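Local coordinates for protein putative 2,3,4,5-tetrahydropyridine-2-carboxylate N- succinyltransferase (Campylobacter jejuni, PDB 2RIJ) that probably catalyses the transfer of a succinyl group from succinyl-CoA to tetrahydrodipicolinate, a step of lysine biosynthesis through the diaminopimelate pathway, at residues I62-F67 against V72-N77; D203-F208 against V245-G250; K98-L101 against G105-N108. All coordinates share one frame; numbering follows the deposited sequence. Where two conformers were deposited one is given.

How the contacts relate
Contacts 1 and 3 both lie in the N-terminal part of the chain, on the same side of its centre. Contact 1 comes first in sequence, contact 3 follows, and contact 2 opens only after both have closed. Helix 87-96 lies between contacts 1 and 3 along the chain, and it packs on helix 57-69 of contact 1. Their centres are 21 Å apart and their nearest atoms about 7 Å. Contact 2 stands apart, 31 Å from contact 1 and 34 Å from contact 3, centre to centre. It sits where the left-handed parallel beta-helix begins. Contacts 1 and 3 close short connections in the N-terminal domain; contact 2 ties the beta-helix to the chain before it.

Contact 1. Residues I62-F67 against V72-N77; sequences IMLEAF and VEIDFN
Leu64 and Ile74 pack together between helix 57-69 and the loop that follows it. Their side chains cross at about a right angle. Ile74 CD1 is the touching atom. It lies 3.6 Å from Leu64 CD2, and it also rests against the backbone O of Leu64. The extended Ile74 side chain (chi2 -179°) carries this methyl in to the helix. The other Leu64 branch turns to Phe76: Leu64 CD1 is 4.1 Å from Phe76 CE1, near the plane of the ring and at its edge. Ile74 CG2 lies over the centre of one face of the same ring, 3.6 Å above its plane. Ile74 therefore packs on both the helix and the phenyl group. At the other end Phe67 CB meets Val72 CB at 3.9 Å. The Phe67 ring itself leads away from the loop, and Phe67 packs on Leu85 and Asp89.

One hydrogen bond joins the segments. Val72 N donates to Phe67 O at 3.0 Å, with an N-H...O angle of 155°. Within 72-77, Asp75 OD1 accepts from Asn77 N at 2.9 Å and closes an Asx turn.

Strand 80-84 lies alongside, with Phe81 touching both Leu64 and Ile74. Tyr22 and Phe130 meet the Phe76 ring. The arrangement is that of a helix-to-strand connection in a domain of helices packed on an antiparallel sheet: the chain leaves helix 57-69, folds back along its side, and enters strand 80-84 of that sheet.

Contact 2. Residues D203-F208 against V245-G250; sequences DKFPRF and VNFNAG
Phe205 and Phe247 stack on each other, and this ring pair is the whole contact between the two segments. The stack is offset. The centroids are 4.9 Å apart and the planes are tilted by only 16°. One margin of the Phe205 ring, CE2 and CZ, does the touching. Phe205 CE2 is 3.9 Å from Phe247 CD1 and 4.0 Å from Phe247 CG. Phe205 CZ is 4.0 Å from Phe247 CE1. CE2 thus sits over one face of Phe247, displaced toward the rim. A chi1 of 77° turns the Phe247 ring toward segment 203-208, so that this face meets Phe205.

Phe205 is the more tightly packed partner. It is buried, with Leu145 of helix 138-149 and Phe164 against it, and Arg227 makes a cation-pi contact with its ring as well as a salt bridge to Asp203 and a hydrogen bond to Asn246 OD1. Segment 245-250 links two short strands, 244-245 and 250-251, at a corner of the left-handed parallel beta-helix formed by the hexapeptide repeats of this family. Segment 203-208 belongs to the chain that leads into that helix, so the stack joins the approach to one of its first turns.

The Phe247 side is looser. Phe247, Asn246 and Asn248 are all partly exposed, and beyond the ring pair the backbones stay apart: the CA atoms of Phe205 and Phe247 are 9.0 Å from each other. The backbone of Phe247 is hydrogen-bonded at both ends. Its N donates to Asn246 OD1 at 2.8 Å, with the donor tilted 23° from the carbonyl plane, and its O accepts from Ser263. Asp203 forms a second salt bridge with Arg219 of a neighbouring subunit.

Contact 3. Residues K98-L101 against G105-N108; sequences KPFL and GHQN
Phe100 and His106 form an edge-to-face aromatic pair. Phe100 supplies the edge and His106 the face. The planes stand at 70° and the centroids are 5.0 Å apart, which makes this a T-shaped stack. Phe100 CD1 is the leading atom. It lies 3.6 Å from His106 CE1 and 3.7 Å from His106 NE2, so it sits over the CE1-NE2 side of the imidazole, displaced toward the rim.

A CH-pi contact adds to the same face. Phe100 CB is 4.3 Å from the centroid of the His106 ring, 22° off the ring normal. Phe100 therefore meets the imidazole with its methylene as well as its ring edge. With CG anti to the carbonyl carbon (chi1 -60°), the ring edge at CD1 comes over the imidazole beside CB. The closest CA atoms, those of Phe100 and His106, remain 7.8 Å apart, and the contact is carried by side chains.

His106 is the N-cap residue of helix 107-117. The contact thus packs the start of that helix against the loop after helix 87-96. It is a short helix-loop-helix connection in the N-terminal domain, at the surface. Phe100 also packs on Ile109 of the same helix and meets the Phe9 ring edge-to-face.

The polar bonds of the imidazole go to other partners. His106 NE2 is hydrogen-bonded to Glu103 OE1, in the loop between the segments, and this bond helps set the rotation of the ring. A citrate, probably from the crystallisation liquor, lies at His106 ND1, but its approach is unusually short and the contact is doubtful. The neighbouring carboxylate of Glu103 would probably stabilise a positive charge on the imidazole.

Contact 1. Residues I62-F67 against V72-N77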
loop_
_atom_site.group_PDB
_atom_site.type_symbol
_atom_site.label_atom_id
_atom_site.label_comp_id
_atom_site.label_asym_id
_atom_site.label_seq_id
_atom_site.Cartn_x
_atom_site.Cartn_y
_atom_site.Cartn_z
ATOM N N ILE A 62 -37.850 47.475 38.923
ATOM C CA ILE A 62 -37.497 48.746 39.570
ATOM C C ILE A 62 -36.666 49.575 38.606
ATOM O O ILE A 62 -36.905 50.744 38.480
ATOM C CB ILE A 62 -36.736 48.563 40.929
ATOM C CG1 ILE A 62 -37.612 47.874 41.992
ATOM C CG2 ILE A 62 -36.206 49.895 41.441
ATOM C CD1 ILE A 62 -39.025 48.520 42.208
HETATM N N MSE A 63 -35.724 48.966 37.897
HETATM C CA MSE A 63 -34.850 49.680 36.953
HETATM C C MSE A 63 -35.608 50.209 35.754
HETATM O O MSE A 63 -35.437 51.342 35.343
HETATM C CB MSE A 63 -33.752 48.759 36.404
HETATM C CG MSE A 63 -32.731 48.304 37.406
HETATM SE SE MSE A 63 -31.953 49.733 38.479
HETATM C CE MSE A 63 -31.647 51.124 37.128
ATOM N N LEU A 64 -36.441 49.356 35.170
ATOM C CA LEU A 64 -37.283 49.756 34.043
ATOM C C LEU A 64 -38.222 50.889 34.460
ATOM O O LEU A 64 -38.438 51.858 33.705
ATOM C CB LEU A 64 -38.083 48.564 33.528
ATOM C CG LEU A 64 -37.197 47.514 32.829
ATOM C CD1 LEU A 64 -37.998 46.246 32.576
ATOM C CD2 LEU A 64 -36.579 48.106 31.541
ATOM N N GLU A 65 -38.789 50.772 35.659
ATOM C CA GLU A 65 -39.654 51.834 36.179
ATOM C C GLU A 65 -38.908 53.174 36.419
ATOM O O GLU A 65 -39.490 54.228 36.265
ATOM C CB GLU A 65 -40.361 51.363 37.433
ATOM C CG GLU A 65 -41.283 52.383 38.074
ATOM C CD GLU A 65 -42.515 52.729 37.240
ATOM O OE1 GLU A 65 -42.816 52.054 36.222
ATOM O OE2 GLU A 65 -43.211 53.693 37.634
ATOM N N ALA A 66 -37.629 53.136 36.782
ATOM C CA ALA A 66 -36.874 54.359 36.950
ATOM C C ALA A 66 -36.889 55.183 35.652
ATOM O O ALA A 66 -37.004 56.391 35.680
ATOM C CB ALA A 66 -35.454 54.050 37.389
ATOM N N PHE A 67 -36.786 54.493 34.528
ATOM C CA PHE A 67 -36.771 55.094 33.222
ATOM C C PHE A 67 -38.168 55.540 32.840
ATOM O O PHE A 67 -38.350 56.674 32.404
ATOM C CB PHE A 67 -36.239 54.107 32.183
ATOM C CG PHE A 67 -34.777 53.783 32.340
ATOM C CD1 PHE A 67 -33.823 54.759 32.255
ATOM C CD2 PHE A 67 -34.370 52.484 32.537
ATOM C CE1 PHE A 67 -32.482 54.453 32.401
ATOM C CE2 PHE A 67 -32.994 52.159 32.669
ATOM C CZ PHE A 67 -32.079 53.160 32.614
ATOM N N VAL A 72 -39.164 57.858 29.722
ATOM C CA VAL A 72 -38.520 57.045 28.680
ATOM C C VAL A 72 -39.561 56.042 28.171
ATOM O O VAL A 72 -40.210 55.356 28.965
ATOM C CB VAL A 72 -37.258 56.335 29.184
ATOM C CG1 VAL A 72 -36.664 55.406 28.080
ATOM C CG2 VAL A 72 -36.196 57.338 29.672
ATOM N N GLU A 73 -39.754 55.982 26.851
ATOM C CA GLU A 73 -40.749 55.075 26.241
ATOM C C GLU A 73 -40.060 53.743 25.943
ATOM O O GLU A 73 -39.182 53.686 25.098
ATOM C CB GLU A 73 -41.317 55.674 24.937
ATOM N N ILE A 74 -40.414 52.688 26.669
ATOM C CA ILE A 74 -39.783 51.374 26.487
ATOM C C ILE A 74 -40.663 50.577 25.524
ATOM O O ILE A 74 -41.847 50.374 25.770
ATOM C CB ILE A 74 -39.638 50.614 27.857
ATOM C CG1 ILE A 74 -38.863 51.477 28.869
ATOM C CG2 ILE A 74 -39.039 49.199 27.666
ATOM C CD1 ILE A 74 -38.651 50.802 30.234
ATOM N N ASP A 75 -40.083 50.116 24.426
ATOM C CA ASP A 75 -40.777 49.193 23.512
ATOM C C ASP A 75 -40.578 47.748 23.978
ATOM O O ASP A 75 -39.561 47.144 23.697
ATOM C CB ASP A 75 -40.255 49.376 22.078
ATOM C CG ASP A 75 -40.941 48.457 21.062
ATOM O OD1 ASP A 75 -41.892 47.735 21.440
ATOM O OD2 ASP A 75 -40.503 48.441 19.887
ATOM N N PHE A 76 -41.579 47.199 24.669
ATOM C CA PHE A 76 -41.479 45.863 25.236
ATOM C C PHE A 76 -41.666 44.791 24.162
ATOM O O PHE A 76 -41.576 43.595 24.445
ATOM C CB PHE A 76 -42.495 45.660 26.342
ATOM C CG PHE A 76 -42.151 46.360 27.595
ATOM C CD1 PHE A 76 -41.260 45.795 28.490
ATOM C CD2 PHE A 76 -42.720 47.577 27.902
ATOM C CE1 PHE A 76 -40.917 46.442 29.652
ATOM C CE2 PHE A 76 -42.390 48.234 29.081
ATOM C CZ PHE A 76 -41.480 47.656 29.955
ATOM N N ASN A 77 -41.959 45.218 22.938
ATOM C CA ASN A 77 -41.977 44.305 21.805
ATOM C C ASN A 77 -40.646 44.205 21.064
ATOM O O ASN A 77 -40.529 43.400 20.148
ATOM C CB ASN A 77 -43.067 44.709 20.818
ATOM C CG ASN A 77 -44.432 44.734 21.456
ATOM O OD1 ASN A 77 -44.827 43.793 22.168
ATOM N ND2 ASN A 77 -45.158 45.828 21.236
#

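Contact 2. Residues D203-F208 against V245-G250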
loop_
_atom_site.group_PDB
_atom_site.type_symbol
_atom_site.label_atom_id
_atom_site.label_comp_id
_atom_site.label_asym_id
_atom_site.label_seq_id
_atom_site.Cartn_x
_atom_site.Cartn_y
_atom_site.Cartn_z
ATOM N N ASP A 203 -8.428 44.164 17.547
ATOM C CA ASP A 203 -9.526 43.275 17.250
ATOM C C ASP A 203 -10.837 43.896 17.709
ATOM O O ASP A 203 -10.892 44.947 18.400
ATOM C CB ASP A 203 -9.342 41.918 17.968
ATOM C CG ASP A 203 -10.318 40.828 17.485
ATOM O OD1 ASP A 203 -10.862 40.925 16.365
ATOM O OD2 ASP A 203 -10.577 39.878 18.268
ATOM N N LYS A 204 -11.898 43.234 17.323
ATOM C CA LYS A 204 -13.267 43.595 17.711
ATOM C C LYS A 204 -13.734 43.009 19.050
ATOM O O LYS A 204 -14.718 43.489 19.608
ATOM C CB LYS A 204 -14.264 43.163 16.601
ATOM C CG LYS A 204 -14.168 44.005 15.325
ATOM C CD LYS A 204 -15.040 43.462 14.224
ATOM C CE LYS A 204 -15.197 44.485 13.078
ATOM N NZ LYS A 204 -16.200 44.096 12.100
ATOM N N PHE A 205 -13.075 41.956 19.519
ATOM C CA PHE A 205 -13.445 41.267 20.756
ATOM C C PHE A 205 -12.332 41.428 21.800
ATOM O O PHE A 205 -11.148 41.357 21.446
ATOM C CB PHE A 205 -13.599 39.761 20.533
ATOM C CG PHE A 205 -14.845 39.352 19.805
ATOM C CD1 PHE A 205 -14.970 39.606 18.445
ATOM C CD2 PHE A 205 -15.854 38.671 20.451
ATOM C CE1 PHE A 205 -16.135 39.239 17.741
ATOM C CE2 PHE A 205 -17.023 38.295 19.749
ATOM C CZ PHE A 205 -17.158 38.624 18.401
ATOM N N PRO A 206 -12.710 41.514 23.093
ATOM C CA PRO A 206 -11.766 41.440 24.213
ATOM C C PRO A 206 -11.498 39.994 24.639
ATOM O O PRO A 206 -12.044 39.038 24.050
ATOM C CB PRO A 206 -12.509 42.208 25.304
ATOM C CG PRO A 206 -13.898 41.864 25.059
ATOM C CD PRO A 206 -14.091 41.680 23.596
ATOM N N ARG A 207 -10.603 39.842 25.598
ATOM C CA ARG A 207 -10.257 38.564 26.122
ATOM C C ARG A 207 -11.165 38.250 27.319
ATOM O O ARG A 207 -11.609 39.139 28.051
ATOM C CB ARG A 207 -8.785 38.535 26.495
ATOM C CG ARG A 207 -7.904 38.634 25.215
ATOM C CD ARG A 207 -6.599 39.161 25.418
ATOM N NE ARG A 207 -5.825 39.162 24.181
ATOM C CZ ARG A 207 -4.546 39.425 24.161
ATOM N NH1 ARG A 207 -3.939 39.717 25.278
ATOM N NH2 ARG A 207 -3.881 39.375 23.045
ATOM N N PHE A 208 -11.361 36.966 27.522
ATOM C CA PHE A 208 -12.108 36.395 28.672
ATOM C C PHE A 208 -11.658 36.928 30.019
ATOM O O PHE A 208 -12.494 37.342 30.808
ATOM C CB PHE A 208 -11.960 34.858 28.568
ATOM C CG PHE A 208 -12.619 34.035 29.618
ATOM C CD1 PHE A 208 -11.954 33.764 30.810
ATOM C CD2 PHE A 208 -13.833 33.360 29.350
ATOM C CE1 PHE A 208 -12.497 32.896 31.756
ATOM C CE2 PHE A 208 -14.374 32.499 30.282
ATOM C CZ PHE A 208 -13.710 32.290 31.517
ATOM N N VAL A 245 -9.263 28.977 22.630
ATOM C CA VAL A 245 -10.735 28.822 22.765
ATOM C C VAL A 245 -11.392 30.113 22.263
ATOM O O VAL A 245 -11.232 31.223 22.835
ATOM C CB VAL A 245 -11.169 28.508 24.145
ATOM C CG1 VAL A 245 -12.672 28.095 24.165
ATOM C CG2 VAL A 245 -10.231 27.391 24.788
ATOM N N ASN A 246 -12.122 29.967 21.176
ATOM C CA ASN A 246 -12.803 31.083 20.563
ATOM C C ASN A 246 -14.158 31.348 21.264
ATOM O O ASN A 246 -14.590 30.630 22.205
ATOM C CB ASN A 246 -12.993 30.777 19.079
ATOM C CG ASN A 246 -13.030 32.026 18.189
ATOM O OD1 ASN A 246 -13.331 33.109 18.635
ATOM N ND2 ASN A 246 -12.642 31.863 16.930
ATOM N N PHE A 247 -14.821 32.421 20.864
ATOM C CA PHE A 247 -16.129 32.707 21.438
ATOM C C PHE A 247 -17.144 31.657 21.013
ATOM O O PHE A 247 -16.992 31.014 19.936
ATOM C CB PHE A 247 -16.599 34.122 21.076
ATOM C CG PHE A 247 -17.097 34.259 19.702
ATOM C CD1 PHE A 247 -16.250 34.600 18.695
ATOM C CD2 PHE A 247 -18.440 34.080 19.420
ATOM C CE1 PHE A 247 -16.714 34.759 17.406
ATOM C CE2 PHE A 247 -18.917 34.257 18.136
ATOM C CZ PHE A 247 -18.053 34.572 17.135
ATOM N N ASN A 248 -18.147 31.450 21.877
ATOM C CA ASN A 248 -19.172 30.405 21.696
ATOM C C ASN A 248 -18.515 29.010 21.454
ATOM O O ASN A 248 -18.993 28.210 20.644
ATOM C CB ASN A 248 -20.077 30.803 20.517
ATOM C CG ASN A 248 -21.380 30.073 20.500
ATOM O OD1 ASN A 248 -21.990 29.789 21.547
ATOM N ND2 ASN A 248 -21.833 29.751 19.285
ATOM N N ALA A 249 -17.431 28.751 22.187
ATOM C CA ALA A 249 -16.717 27.490 22.181
ATOM C C ALA A 249 -16.273 27.186 23.591
ATOM O O ALA A 249 -16.134 28.089 24.416
ATOM C CB ALA A 249 -15.447 27.546 21.250
ATOM N N GLY A 250 -16.028 25.916 23.861
ATOM C CA GLY A 250 -15.378 25.514 25.094
ATOM C C GLY A 250 -15.645 24.094 25.529
ATOM O O GLY A 250 -15.737 23.174 24.705
#

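Contact 3. Residues K98-L101 against G105-N108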
loop_
_atom_site.group_PDB
_atom_site.type_symbol
_atom_site.label_atom_id
_atom_site.label_comp_id
_atom_site.label_asym_id
_atom_site.label_seq_id
_atom_site.Cartn_x
_atom_site.Cartn_y
_atom_site.Cartn_z
ATOM N N LYS A 98 -35.527 50.756 49.661
ATOM C CA LYS A 98 -35.387 51.173 51.057
ATOM C C LYS A 98 -35.527 50.043 52.094
ATOM O O LYS A 98 -34.647 49.914 52.938
ATOM C CB LYS A 98 -36.337 52.323 51.354
ATOM C CG LYS A 98 -36.261 52.898 52.772
ATOM C CD LYS A 98 -37.180 54.117 52.842
ATOM C CE LYS A 98 -37.556 54.514 54.279
ATOM N NZ LYS A 98 -38.589 53.626 54.923
ATOM N N PRO A 99 -36.574 49.185 52.000
ATOM C CA PRO A 99 -36.695 48.110 53.004
ATOM C C PRO A 99 -35.494 47.143 53.126
ATOM O O PRO A 99 -35.383 46.430 54.119
ATOM C CB PRO A 99 -37.940 47.357 52.553
ATOM C CG PRO A 99 -38.680 48.289 51.700
ATOM C CD PRO A 99 -37.672 49.119 51.016
ATOM N N PHE A 100 -34.601 47.126 52.133
ATOM C CA PHE A 100 -33.487 46.175 52.094
ATOM C C PHE A 100 -32.136 46.800 52.398
ATOM O O PHE A 100 -31.146 46.088 52.455
ATOM C CB PHE A 100 -33.350 45.591 50.676
ATOM C CG PHE A 100 -34.563 44.866 50.181
ATOM C CD1 PHE A 100 -34.750 43.518 50.476
ATOM C CD2 PHE A 100 -35.514 45.517 49.400
ATOM C CE1 PHE A 100 -35.867 42.866 50.003
ATOM C CE2 PHE A 100 -36.625 44.866 48.924
ATOM C CZ PHE A 100 -36.813 43.555 49.217
ATOM N N LEU A 101 -32.074 48.115 52.544
ATOM C CA LEU A 101 -30.773 48.798 52.500
ATOM C C LEU A 101 -29.831 48.458 53.664
ATOM O O LEU A 101 -28.614 48.545 53.522
ATOM C CB LEU A 101 -30.963 50.310 52.373
ATOM C CG LEU A 101 -31.653 50.809 51.101
ATOM C CD1 LEU A 101 -31.842 52.341 51.116
ATOM C CD2 LEU A 101 -30.895 50.384 49.846
ATOM N N GLY A 105 -26.147 41.019 51.300
ATOM C CA GLY A 105 -26.315 39.994 50.285
ATOM C C GLY A 105 -27.301 40.230 49.156
ATOM O O GLY A 105 -27.708 39.273 48.466
ATOM N N HIS A 106 -27.722 41.478 48.975
ATOM C CA HIS A 106 -28.611 41.816 47.877
ATOM C C HIS A 106 -27.716 42.444 46.819
ATOM O O HIS A 106 -27.384 43.623 46.870
ATOM C CB HIS A 106 -29.673 42.804 48.326
ATOM C CG HIS A 106 -30.522 42.319 49.441
ATOM N ND1 HIS A 106 -31.502 41.372 49.271
ATOM C CD2 HIS A 106 -30.560 42.677 50.744
ATOM C CE1 HIS A 106 -32.099 41.150 50.427
ATOM N NE2 HIS A 106 -31.546 41.931 51.338
ATOM N N GLN A 107 -27.313 41.649 45.850
ATOM C CA GLN A 107 -26.205 42.024 45.008
ATOM C C GLN A 107 -26.513 43.161 44.044
ATOM O O GLN A 107 -25.673 44.003 43.801
ATOM C CB GLN A 107 -25.753 40.807 44.232
ATOM C CG GLN A 107 -25.056 39.756 45.093
ATOM C CD GLN A 107 -24.268 38.829 44.233
ATOM O OE1 GLN A 107 -24.841 37.990 43.523
ATOM N NE2 GLN A 107 -22.938 39.005 44.232
ATOM N N ASN A 108 -27.714 43.161 43.495
ATOM C CA ASN A 108 -28.155 44.212 42.600
ATOM C C ASN A 108 -28.262 45.515 43.374
ATOM O O ASN A 108 -27.952 46.573 42.834
ATOM C CB ASN A 108 -29.489 43.878 41.932
ATOM C CG ASN A 108 -29.363 42.794 40.864
ATOM O OD1 ASN A 108 -28.662 42.960 39.864
ATOM N ND2 ASN A 108 -30.058 41.692 41.068
#